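Local coordinates for protein particle-associated lyase (Acinetobacter bacteriophage AP22, PDB 4Y9V) that probably cleaves the capsular polysaccharide of Acinetobacter baumannii, serving as the lyase tailspike of the phage particle, at residues A[114-119]-A[209-214]; A[229-234]-A[252-257]; A[600-605]-A[614-619]. All coordinates share one frame; numbering follows the deposited sequence. Where two conformers were deposited one is given.

In the fold
Interactions 1 and 2 lie side by side in the early coils of the pectin lyase-like beta-helix, their centres about 8 Å apart. Strand 113-125 of interaction 1 is the sheet neighbour of strand 229-232 of interaction 2. The two meet through probable hydrogen bonds, Tyr115 OH with Asp232 OD2 (2.7 Å) and Ala116 N with Val230 O (2.8 Å). Interaction 2 borders the capsular saccharide: the side chain of Arg253 is about 4 Å from bound 2-acetamido-2-deoxy-alpha-D-fucopyranose, and Arg255 NH2 salt-bridges Asp307 of the glycan pocket. Interaction 3 belongs to the C-terminal Ig-like domain, beyond the chain's centre, its own centre about 77 Å from interaction 1 and 70 Å from interaction 2.

Interaction 1. Residues A[114-119]-A[209-214]; sequences FYASGS and INFKFN. With EDO (1,2-ethanediol), chain E.
One face of the Phe211 ring receives the methyl of Ala116: CB sits above the plane, shifted toward the rim, and comes to 3.5 Å from Phe211 CG. This is a CH-pi contact, with Ala116 CB 3.9 Å from the centroid of the Phe211 ring and 26° off its normal. Phe114 approaches the same ring obliquely, Phe114 CD2 lying 4.5 Å from Phe211 CZ. Both phenylalanines belong to the aromatic filling of the first beta-helix coils, where Phe92 meets both rings, Phe106 and Phe108 pack on Phe114, and Phe98 lies against Phe211. Tyr115 leaves the strand pointing away from 209-214, and Ser117 CB lies in plane at its ring edge.

Phe211 CG stands anti to the backbone N (chi1 178°), which sets CG against Ala116 CB. Ile209, just before strand 211-213, packs on main chain: CG2 of Ile209 is 3.4 Å from Gly118 N, and its CD1 lies 3.7 Å from Ser117 O. No hydrogen bond joins the two segments. Ser117 OG instead donates to Gly118 O (2.7 Å) in the carbonyl plane, on a lone pair.

The contact thus brings strand 113-125 against the chain some 90 residues later, where strand 211-213 pairs in parallel with strand 96-100. Thr102 of a second subunit packs on Asn210 and Lys212. A 1,2-ethanediol molecule, probably from the crystallisation liquor, bridges the backbone of 209-214. Its O1 accepts a nearly straight bond from Phe211 N (2.9 Å, 174°) and donates to Ile209 O at 2.9 Å.

Interaction 2. Residues A[229-234]-A[252-257]; sequences LVIDYA and LRLRRC
Val230 with Arg253, Ile231 with Leu254 and Asp232 with Arg255 pair in parallel, on strands of successive beta-helix coils whose axes come within 4.8 Å. The backbone bonds alternate between the strands: Leu229 O takes Arg253 N, Arg253 O takes Ile231 N, Ile231 O takes Arg255 N (2.8 Å), and Arg255 O takes Tyr233 N.

Charged groups gather at the strand ends, where Asp232 is shared by two arginines in a salt-bridge network. Arg256 grips it side-on, sending NE (3.0 Å) and NH2 (3.1 Å) to the one oxygen OD1 of Asp232. Arg255 NH1 forms a 2.8 Å salt bridge to Asp232 OD2, with the carboxylate and guanidinium planes turned 78° apart. Tyr115 OH also bonds OD2, while Arg255 NH2 forms salt bridges to Asp307, a saccharide-pocket residue, and Asp309.

Stacking and the Asp232 salt bridge together fix the Arg256 guanidinium. It lies on the Tyr233 ring, planes at 17°, with Tyr233 CE2 3.3 Å from Arg256 CZ, while Arg255 NH1 sits over the opposite face, toward its rim. The bend at chi3 (-59°) places NE over the ring, and Tyr233 OH is hydrogen-bonded to His120 ND1.

Apolar contacts line the other face of the sheet: Leu229 CD2 meets Leu252 CD1 at 3.8 Å, and Ile231 lies beside Leu254. Beyond the strand ends, Cys257 SG touches Ile231 CG2 and Ala234 CB.

Strand 113-125 flanks segment 229-234, strand 278-283 flanks 252-257 and supplies Gln281 to Arg253 NE, and Phe242 of strand 237-245 packs against both Leu229 and Leu252.

Interaction 3. Residues A[600-605]-A[614-619]; sequences PAILWN and FNLYWE. Unlike the reference sequence in segment 600-605: Ile602 (reference Val).
Trp604 NE1 hydrogen-bonds Thr539 OG1 of the adjacent strand, and the far end of the same indole reaches tip to tip toward Phe614, with Trp604 CZ2 3.9 Å from Phe614 CZ. The packing is consistent with the core of an Ig-like beta-sandwich. Strand 597-604, set between 538-545 and 586-594 in one sheet, faces strand 613-623 of the other, their segment axes 7.2 Å apart at 125°. No hydrogen bond crosses, and the layers meet through apolar side chains.

Ile602, a valine in the reference sequence, touches three partners. Its CG2 covers the centre of one Trp604 ring face, CG1 meets the edge of the Phe614 ring at CE1 (3.7 Å), and CD1 touches Leu616 CD2 (3.7 Å). Phe574 meets both the Phe614 and Trp604 rings, and Val560 of strand 555-561 touches Ile602, Phe614 and Leu616.

Leu603 packs on Pro586 of a second subunit and Tyr617 on Val556 of the third, which ties the domain into the trimer. At the other end Pro600 CG rests 3.9 Å from Trp618 CB, and Leu616 CD1 sits 3.8 Å from Pro600 O.

Interaction 1. Residues A[114-119]-A[209-214]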
loop_
_atom_site.group_PDB
_atom_site.type_symbol
_atom_site.label_atom_id
_atom_site.label_comp_id
_atom_site.label_asym_id
_atom_site.label_seq_id
_atom_site.Cartn_x
_atom_site.Cartn_y
_atom_site.Cartn_z
ATOM N N PHE A 114 29.170 -6.824 -20.736
ATOM C CA PHE A 114 29.109 -5.377 -20.812
ATOM C C PHE A 114 29.223 -4.806 -19.390
ATOM O O PHE A 114 28.565 -5.287 -18.467
ATOM C CB PHE A 114 27.782 -4.874 -21.414
ATOM C CG PHE A 114 27.608 -5.004 -22.911
ATOM C CD1 PHE A 114 28.587 -5.493 -23.766
ATOM C CD2 PHE A 114 26.406 -4.609 -23.461
ATOM C CE1 PHE A 114 28.358 -5.560 -25.132
ATOM C CE2 PHE A 114 26.190 -4.649 -24.832
ATOM C CZ PHE A 114 27.172 -5.156 -25.670
ATOM N N TYR A 115 29.999 -3.745 -19.250
ATOM C CA TYR A 115 30.145 -3.070 -17.968
ATOM C C TYR A 115 30.098 -1.569 -18.231
ATOM O O TYR A 115 31.024 -1.057 -18.873
ATOM C CB TYR A 115 31.464 -3.467 -17.263
ATOM C CG TYR A 115 31.436 -3.242 -15.776
ATOM C CD1 TYR A 115 31.299 -1.974 -15.218
ATOM C CD2 TYR A 115 31.499 -4.318 -14.875
ATOM C CE1 TYR A 115 31.255 -1.774 -13.844
ATOM C CE2 TYR A 115 31.444 -4.127 -13.513
ATOM C CZ TYR A 115 31.318 -2.855 -12.991
ATOM O OH TYR A 115 31.225 -2.706 -11.637
ATOM N N ALA A 116 29.082 -0.885 -17.763
ATOM C CA ALA A 116 28.923 0.550 -17.963
ATOM C C ALA A 116 29.138 1.228 -16.605
ATOM O O ALA A 116 28.487 0.877 -15.663
ATOM C CB ALA A 116 27.538 0.853 -18.477
ATOM N N SER A 117 30.090 2.167 -16.548
ATOM C CA SER A 117 30.422 2.747 -15.275
ATOM C C SER A 117 30.723 4.238 -15.360
ATOM O O SER A 117 31.525 4.673 -16.189
ATOM C CB SER A 117 31.637 2.067 -14.681
ATOM O OG SER A 117 31.899 2.413 -13.344
ATOM N N GLY A 118 30.183 4.965 -14.385
ATOM C CA GLY A 118 30.683 6.268 -14.004
ATOM C C GLY A 118 31.953 6.129 -13.174
ATOM O O GLY A 118 32.532 5.030 -13.068
ATOM N N SER A 119 32.410 7.221 -12.615
ATOM C CA SER A 119 33.676 7.203 -11.888
ATOM C C SER A 119 33.560 8.016 -10.597
ATOM O O SER A 119 32.681 8.867 -10.466
ATOM C CB SER A 119 34.815 7.739 -12.750
ATOM O OG SER A 119 34.571 9.070 -13.098
ATOM N N ILE A 209 27.560 7.955 -15.323
ATOM C CA ILE A 209 27.391 7.560 -16.733
ATOM C C ILE A 209 25.904 7.479 -17.077
ATOM O O ILE A 209 25.084 7.059 -16.265
ATOM C CB ILE A 209 28.078 6.215 -17.015
ATOM C CG1 ILE A 209 28.191 5.975 -18.539
ATOM C CG2 ILE A 209 27.401 5.020 -16.319
ATOM C CD1 ILE A 209 29.088 4.794 -18.914
ATOM N N ASN A 210 25.580 7.823 -18.346
ATOM C CA ASN A 210 24.242 7.647 -18.891
ATOM C C ASN A 210 24.297 6.615 -20.043
ATOM O O ASN A 210 24.524 6.972 -21.204
ATOM C CB ASN A 210 23.634 8.981 -19.339
ATOM C CG ASN A 210 22.141 8.854 -19.597
ATOM O OD1 ASN A 210 21.613 7.768 -19.608
ATOM N ND2 ASN A 210 21.455 9.972 -19.806
ATOM N N PHE A 211 24.153 5.353 -19.682
ATOM C CA PHE A 211 24.199 4.206 -20.564
ATOM C C PHE A 211 22.778 3.739 -20.799
ATOM O O PHE A 211 22.100 3.374 -19.843
ATOM C CB PHE A 211 25.035 3.109 -19.929
ATOM C CG PHE A 211 25.104 1.848 -20.759
ATOM C CD1 PHE A 211 25.992 1.751 -21.805
ATOM C CD2 PHE A 211 24.289 0.753 -20.503
ATOM C CE1 PHE A 211 26.078 0.609 -22.603
ATOM C CE2 PHE A 211 24.367 -0.392 -21.247
ATOM C CZ PHE A 211 25.270 -0.462 -22.312
ATOM N N LYS A 212 22.321 3.798 -22.045
ATOM C CA LYS A 212 20.911 3.580 -22.409
ATOM C C LYS A 212 20.774 2.470 -23.418
ATOM O O LYS A 212 21.643 2.245 -24.274
ATOM C CB LYS A 212 20.309 4.884 -23.028
ATOM C CG LYS A 212 20.382 6.037 -22.035
ATOM C CD LYS A 212 19.663 7.221 -22.631
ATOM C CE LYS A 212 18.146 7.045 -22.740
ATOM N NZ LYS A 212 17.525 8.376 -23.153
ATOM N N PHE A 213 19.612 1.817 -23.371
ATOM C CA PHE A 213 19.258 0.831 -24.379
ATOM C C PHE A 213 17.740 0.690 -24.363
ATOM O O PHE A 213 17.109 0.701 -23.306
ATOM C CB PHE A 213 19.923 -0.530 -24.137
ATOM C CG PHE A 213 19.741 -1.077 -22.732
ATOM C CD1 PHE A 213 20.665 -0.741 -21.767
ATOM C CD2 PHE A 213 18.700 -1.905 -22.388
ATOM C CE1 PHE A 213 20.555 -1.203 -20.477
ATOM C CE2 PHE A 213 18.573 -2.378 -21.093
ATOM C CZ PHE A 213 19.484 -2.006 -20.123
ATOM N N ASN A 214 17.156 0.498 -25.542
ATOM C CA ASN A 214 15.765 0.124 -25.656
ATOM C C ASN A 214 15.548 -1.349 -25.307
ATOM O O ASN A 214 14.517 -1.738 -24.730
ATOM C CB ASN A 214 15.220 0.413 -27.053
ATOM C CG ASN A 214 15.912 -0.368 -28.139
ATOM O OD1 ASN A 214 17.118 -0.580 -28.101
ATOM N ND2 ASN A 214 15.176 -0.853 -29.134
HETATM C C1 EDO E . 22.305 4.362 -16.648
HETATM O O1 EDO E . 23.657 4.674 -16.957
HETATM C C2 EDO E . 21.421 5.449 -17.211
HETATM O O2 EDO E . 21.721 6.649 -16.503
#

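Interaction 2. Residues A[229-234]-A[252-257]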
loop_
_atom_site.group_PDB
_atom_site.type_symbol
_atom_site.label_atom_id
_atom_site.label_comp_id
_atom_site.label_asym_id
_atom_site.label_seq_id
_atom_site.Cartn_x
_atom_site.Cartn_y
_atom_site.Cartn_z
ATOM N N LEU A 229 25.381 -7.717 -17.808
ATOM C CA LEU A 229 25.418 -6.261 -17.772
ATOM C C LEU A 229 25.536 -5.804 -16.306
ATOM O O LEU A 229 24.732 -6.198 -15.455
ATOM C CB LEU A 229 24.188 -5.624 -18.363
ATOM C CG LEU A 229 24.108 -4.080 -18.253
ATOM C CD1 LEU A 229 25.234 -3.391 -18.997
ATOM C CD2 LEU A 229 22.748 -3.603 -18.710
ATOM N N VAL A 230 26.511 -4.927 -16.067
ATOM C CA VAL A 230 26.592 -4.131 -14.847
ATOM C C VAL A 230 26.449 -2.659 -15.265
ATOM O O VAL A 230 27.118 -2.214 -16.194
ATOM C CB VAL A 230 27.903 -4.327 -14.087
ATOM C CG1 VAL A 230 27.856 -3.525 -12.757
ATOM C CG2 VAL A 230 28.186 -5.803 -13.843
ATOM N N ILE A 231 25.595 -1.921 -14.534
ATOM C CA ILE A 231 25.531 -0.461 -14.598
ATOM C C ILE A 231 25.985 0.039 -13.232
ATOM O O ILE A 231 25.421 -0.372 -12.223
ATOM C CB ILE A 231 24.129 0.039 -14.936
ATOM C CG1 ILE A 231 23.642 -0.484 -16.269
ATOM C CG2 ILE A 231 24.062 1.551 -14.843
ATOM C CD1 ILE A 231 22.193 -0.196 -16.581
ATOM N N ASP A 232 27.017 0.894 -13.223
ATOM C CA ASP A 232 27.703 1.301 -12.007
ATOM C C ASP A 232 27.848 2.819 -12.006
ATOM O O ASP A 232 28.222 3.401 -13.033
ATOM C CB ASP A 232 29.052 0.583 -11.981
ATOM C CG ASP A 232 29.844 0.593 -10.702
ATOM O OD1 ASP A 232 29.579 1.376 -9.789
ATOM O OD2 ASP A 232 30.782 -0.290 -10.623
ATOM N N TYR A 233 27.540 3.470 -10.883
ATOM C CA TYR A 233 27.693 4.915 -10.762
ATOM C C TYR A 233 26.870 5.660 -11.858
ATOM O O TYR A 233 27.366 6.453 -12.655
ATOM C CB TYR A 233 29.123 5.391 -10.719
ATOM C CG TYR A 233 29.797 5.328 -9.358
ATOM C CD1 TYR A 233 29.145 5.683 -8.184
ATOM C CD2 TYR A 233 31.151 5.017 -9.264
ATOM C CE1 TYR A 233 29.809 5.699 -6.956
ATOM C CE2 TYR A 233 31.822 5.045 -8.039
ATOM C CZ TYR A 233 31.146 5.385 -6.873
ATOM O OH TYR A 233 31.752 5.422 -5.653
ATOM N N ALA A 234 25.556 5.408 -11.803
ATOM C CA ALA A 234 24.574 6.106 -12.617
ATOM C C ALA A 234 23.462 6.614 -11.687
ATOM O O ALA A 234 23.185 6.030 -10.643
ATOM C CB ALA A 234 23.988 5.222 -13.701
ATOM N N LEU A 252 21.928 -9.391 -14.005
ATOM C CA LEU A 252 21.971 -7.946 -14.111
ATOM C C LEU A 252 22.417 -7.407 -12.775
ATOM O O LEU A 252 21.865 -7.831 -11.742
ATOM C CB LEU A 252 20.580 -7.412 -14.442
ATOM C CG LEU A 252 20.424 -5.883 -14.497
ATOM C CD1 LEU A 252 21.236 -5.274 -15.617
ATOM C CD2 LEU A 252 18.940 -5.500 -14.652
ATOM N N ARG A 253 23.360 -6.463 -12.765
ATOM C CA ARG A 253 23.743 -5.798 -11.521
ATOM C C ARG A 253 23.641 -4.298 -11.713
ATOM O O ARG A 253 24.170 -3.740 -12.686
ATOM C CB ARG A 253 25.169 -6.175 -11.100
ATOM C CG ARG A 253 25.646 -5.452 -9.859
ATOM C CD ARG A 253 27.055 -5.819 -9.447
ATOM N NE ARG A 253 27.140 -7.217 -9.061
ATOM C CZ ARG A 253 28.103 -8.078 -9.375
ATOM N NH1 ARG A 253 29.126 -7.703 -10.118
ATOM N NH2 ARG A 253 28.010 -9.343 -8.962
ATOM N N LEU A 254 22.954 -3.644 -10.767
ATOM C CA LEU A 254 22.932 -2.181 -10.638
ATOM C C LEU A 254 23.793 -1.893 -9.396
ATOM O O LEU A 254 23.426 -2.368 -8.319
ATOM C CB LEU A 254 21.553 -1.598 -10.424
ATOM C CG LEU A 254 20.495 -1.746 -11.513
ATOM C CD1 LEU A 254 21.081 -1.560 -12.900
ATOM C CD2 LEU A 254 19.815 -3.097 -11.484
ATOM N N ARG A 255 24.905 -1.178 -9.578
ATOM C CA ARG A 255 25.893 -1.005 -8.526
ATOM C C ARG A 255 26.134 0.473 -8.274
ATOM O O ARG A 255 26.389 1.232 -9.203
ATOM C CB ARG A 255 27.199 -1.697 -8.929
ATOM C CG ARG A 255 28.313 -1.623 -7.889
ATOM C CD ARG A 255 29.419 -2.578 -8.246
ATOM N NE ARG A 255 30.499 -2.659 -7.272
ATOM C CZ ARG A 255 31.749 -2.245 -7.459
ATOM N NH1 ARG A 255 32.087 -1.491 -8.465
ATOM N NH2 ARG A 255 32.657 -2.596 -6.556
ATOM N N ARG A 256 26.075 0.890 -7.014
ATOM C CA ARG A 256 26.380 2.278 -6.677
ATOM C C ARG A 256 25.550 3.240 -7.547
ATOM O O ARG A 256 26.040 4.251 -8.025
ATOM C CB ARG A 256 27.874 2.590 -6.741
ATOM C CG ARG A 256 28.691 1.751 -5.737
ATOM C CD ARG A 256 30.186 2.057 -5.758
ATOM N NE ARG A 256 30.751 1.817 -7.088
ATOM C CZ ARG A 256 32.031 1.868 -7.351
ATOM N NH1 ARG A 256 32.938 2.063 -6.419
ATOM N NH2 ARG A 256 32.430 1.705 -8.608
ATOM N N CYS A 257 24.267 2.913 -7.697
ATOM C CA CYS A 257 23.335 3.735 -8.447
ATOM C C CYS A 257 22.383 4.456 -7.468
ATOM O O CYS A 257 22.155 4.009 -6.347
ATOM C CB CYS A 257 22.570 2.943 -9.494
ATOM S SG CYS A 257 23.599 2.386 -10.886
#

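Interaction 3. Residues A[600-605]-A[614-619]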
loop_
_atom_site.group_PDB
_atom_site.type_symbol
_atom_site.label_atom_id
_atom_site.label_comp_id
_atom_site.label_asym_id
_atom_site.label_seq_id
_atom_site.Cartn_x
_atom_site.Cartn_y
_atom_site.Cartn_z
ATOM N N PRO A 600 -14.182 -18.366 38.339
ATOM C CA PRO A 600 -15.150 -17.482 38.985
ATOM C C PRO A 600 -15.962 -18.231 40.053
ATOM O O PRO A 600 -16.254 -19.406 39.908
ATOM C CB PRO A 600 -16.058 -17.100 37.807
ATOM C CG PRO A 600 -15.334 -17.417 36.607
ATOM C CD PRO A 600 -14.410 -18.501 36.888
ATOM N N ALA A 601 -16.324 -17.477 41.086
ATOM C CA ALA A 601 -17.130 -18.032 42.177
ATOM C C ALA A 601 -17.911 -16.922 42.846
ATOM O O ALA A 601 -17.606 -15.744 42.703
ATOM C CB ALA A 601 -16.212 -18.736 43.188
ATOM N N ILE A 602 -18.890 -17.348 43.653
ATOM C CA ILE A 602 -19.566 -16.503 44.611
ATOM C C ILE A 602 -19.216 -16.966 46.013
ATOM O O ILE A 602 -19.243 -18.171 46.305
ATOM C CB ILE A 602 -21.135 -16.666 44.448
ATOM C CG1 ILE A 602 -21.583 -16.103 43.136
ATOM C CG2 ILE A 602 -21.865 -16.046 45.630
ATOM C CD1 ILE A 602 -20.973 -14.763 43.042
ATOM N N LEU A 603 -18.939 -15.998 46.880
ATOM C CA LEU A 603 -18.853 -16.215 48.330
ATOM C C LEU A 603 -20.159 -15.672 48.940
ATOM O O LEU A 603 -20.517 -14.508 48.718
ATOM C CB LEU A 603 -17.656 -15.532 48.934
ATOM C CG LEU A 603 -16.289 -16.011 48.421
ATOM C CD1 LEU A 603 -15.176 -15.213 49.032
ATOM C CD2 LEU A 603 -16.064 -17.474 48.686
ATOM N N TRP A 604 -20.857 -16.508 49.682
ATOM C CA TRP A 604 -22.128 -16.140 50.284
ATOM C C TRP A 604 -21.928 -15.552 51.675
ATOM O O TRP A 604 -21.119 -16.095 52.464
ATOM C CB TRP A 604 -23.059 -17.376 50.392
ATOM C CG TRP A 604 -23.361 -17.981 49.064
ATOM C CD1 TRP A 604 -22.868 -19.148 48.567
ATOM C CD2 TRP A 604 -24.241 -17.438 48.055
ATOM N NE1 TRP A 604 -23.372 -19.378 47.295
ATOM C CE2 TRP A 604 -24.200 -18.342 46.970
ATOM C CE3 TRP A 604 -25.013 -16.299 47.958
ATOM C CZ2 TRP A 604 -24.934 -18.121 45.790
ATOM C CZ3 TRP A 604 -25.750 -16.059 46.797
ATOM C CH2 TRP A 604 -25.688 -16.986 45.733
ATOM N N ASN A 605 -22.689 -14.549 52.027
ATOM C CA ASN A 605 -22.707 -14.059 53.409
ATOM C C ASN A 605 -23.604 -14.870 54.322
ATOM O O ASN A 605 -23.479 -14.752 55.538
ATOM C CB ASN A 605 -23.052 -12.557 53.471
ATOM C CG ASN A 605 -24.415 -12.234 52.886
ATOM O OD1 ASN A 605 -24.892 -12.880 51.953
ATOM N ND2 ASN A 605 -25.034 -11.187 53.430
ATOM N N PHE A 614 -27.742 -19.009 37.921
ATOM C CA PHE A 614 -27.396 -17.647 37.508
ATOM C C PHE A 614 -26.059 -17.687 36.798
ATOM O O PHE A 614 -25.405 -18.729 36.738
ATOM C CB PHE A 614 -27.448 -16.687 38.705
ATOM C CG PHE A 614 -26.521 -17.132 39.848
ATOM C CD1 PHE A 614 -25.215 -16.715 39.877
ATOM C CD2 PHE A 614 -27.006 -17.949 40.842
ATOM C CE1 PHE A 614 -24.380 -17.145 40.905
ATOM C CE2 PHE A 614 -26.181 -18.374 41.866
ATOM C CZ PHE A 614 -24.862 -17.964 41.894
ATOM N N ASN A 615 -25.646 -16.545 36.271
ATOM C CA ASN A 615 -24.382 -16.455 35.534
ATOM C C ASN A 615 -23.254 -15.857 36.355
ATOM O O ASN A 615 -23.436 -14.891 37.108
ATOM C CB ASN A 615 -24.579 -15.582 34.301
ATOM C CG ASN A 615 -25.309 -16.297 33.184
ATOM O OD1 ASN A 615 -25.139 -17.497 32.989
ATOM N ND2 ASN A 615 -26.099 -15.513 32.444
ATOM N N LEU A 616 -22.066 -16.395 36.108
ATOM C CA LEU A 616 -20.809 -15.763 36.448
ATOM C C LEU A 616 -20.117 -15.376 35.133
ATOM O O LEU A 616 -20.121 -16.121 34.176
ATOM C CB LEU A 616 -19.905 -16.655 37.299
ATOM C CG LEU A 616 -20.416 -16.871 38.702
ATOM C CD1 LEU A 616 -19.682 -17.963 39.416
ATOM C CD2 LEU A 616 -20.184 -15.558 39.508
ATOM N N TYR A 617 -19.519 -14.197 35.142
ATOM C CA TYR A 617 -18.804 -13.648 34.005
ATOM C C TYR A 617 -17.368 -13.406 34.406
ATOM O O TYR A 617 -17.069 -13.096 35.567
ATOM C CB TYR A 617 -19.432 -12.340 33.549
ATOM C CG TYR A 617 -20.865 -12.467 33.150
ATOM C CD1 TYR A 617 -21.199 -12.869 31.868
ATOM C CD2 TYR A 617 -21.910 -12.177 34.033
ATOM C CE1 TYR A 617 -22.524 -12.986 31.463
ATOM C CE2 TYR A 617 -23.231 -12.271 33.633
ATOM C CZ TYR A 617 -23.550 -12.651 32.342
ATOM O OH TYR A 617 -24.865 -12.703 31.991
ATOM N N TRP A 618 -16.458 -13.470 33.430
ATOM C CA TRP A 618 -15.061 -13.253 33.695
ATOM C C TRP A 618 -14.404 -12.580 32.490
ATOM O O TRP A 618 -14.837 -12.746 31.348
ATOM C CB TRP A 618 -14.330 -14.586 34.057
ATOM C CG TRP A 618 -14.416 -15.587 32.934
ATOM C CD1 TRP A 618 -15.420 -16.479 32.677
ATOM C CD2 TRP A 618 -13.491 -15.714 31.859
ATOM N NE1 TRP A 618 -15.186 -17.169 31.529
ATOM C CE2 TRP A 618 -13.981 -16.713 31.002
ATOM C CE3 TRP A 618 -12.261 -15.101 31.517
ATOM C CZ2 TRP A 618 -13.311 -17.104 29.831
ATOM C CZ3 TRP A 618 -11.623 -15.481 30.364
ATOM C CH2 TRP A 618 -12.125 -16.482 29.536
ATOM N N GLU A 619 -13.316 -11.879 32.799
ATOM C CA GLU A 619 -12.445 -11.294 31.797
ATOM C C GLU A 619 -11.006 -11.406 32.273
ATOM O O GLU A 619 -10.735 -11.143 33.449
ATOM C CB GLU A 619 -12.804 -9.816 31.564
ATOM C CG GLU A 619 -12.027 -9.200 30.416
ATOM C CD GLU A 619 -12.497 -7.834 30.069
ATOM O OE1 GLU A 619 -11.549 -6.976 30.027
ATOM O OE2 GLU A 619 -13.697 -7.595 29.881
#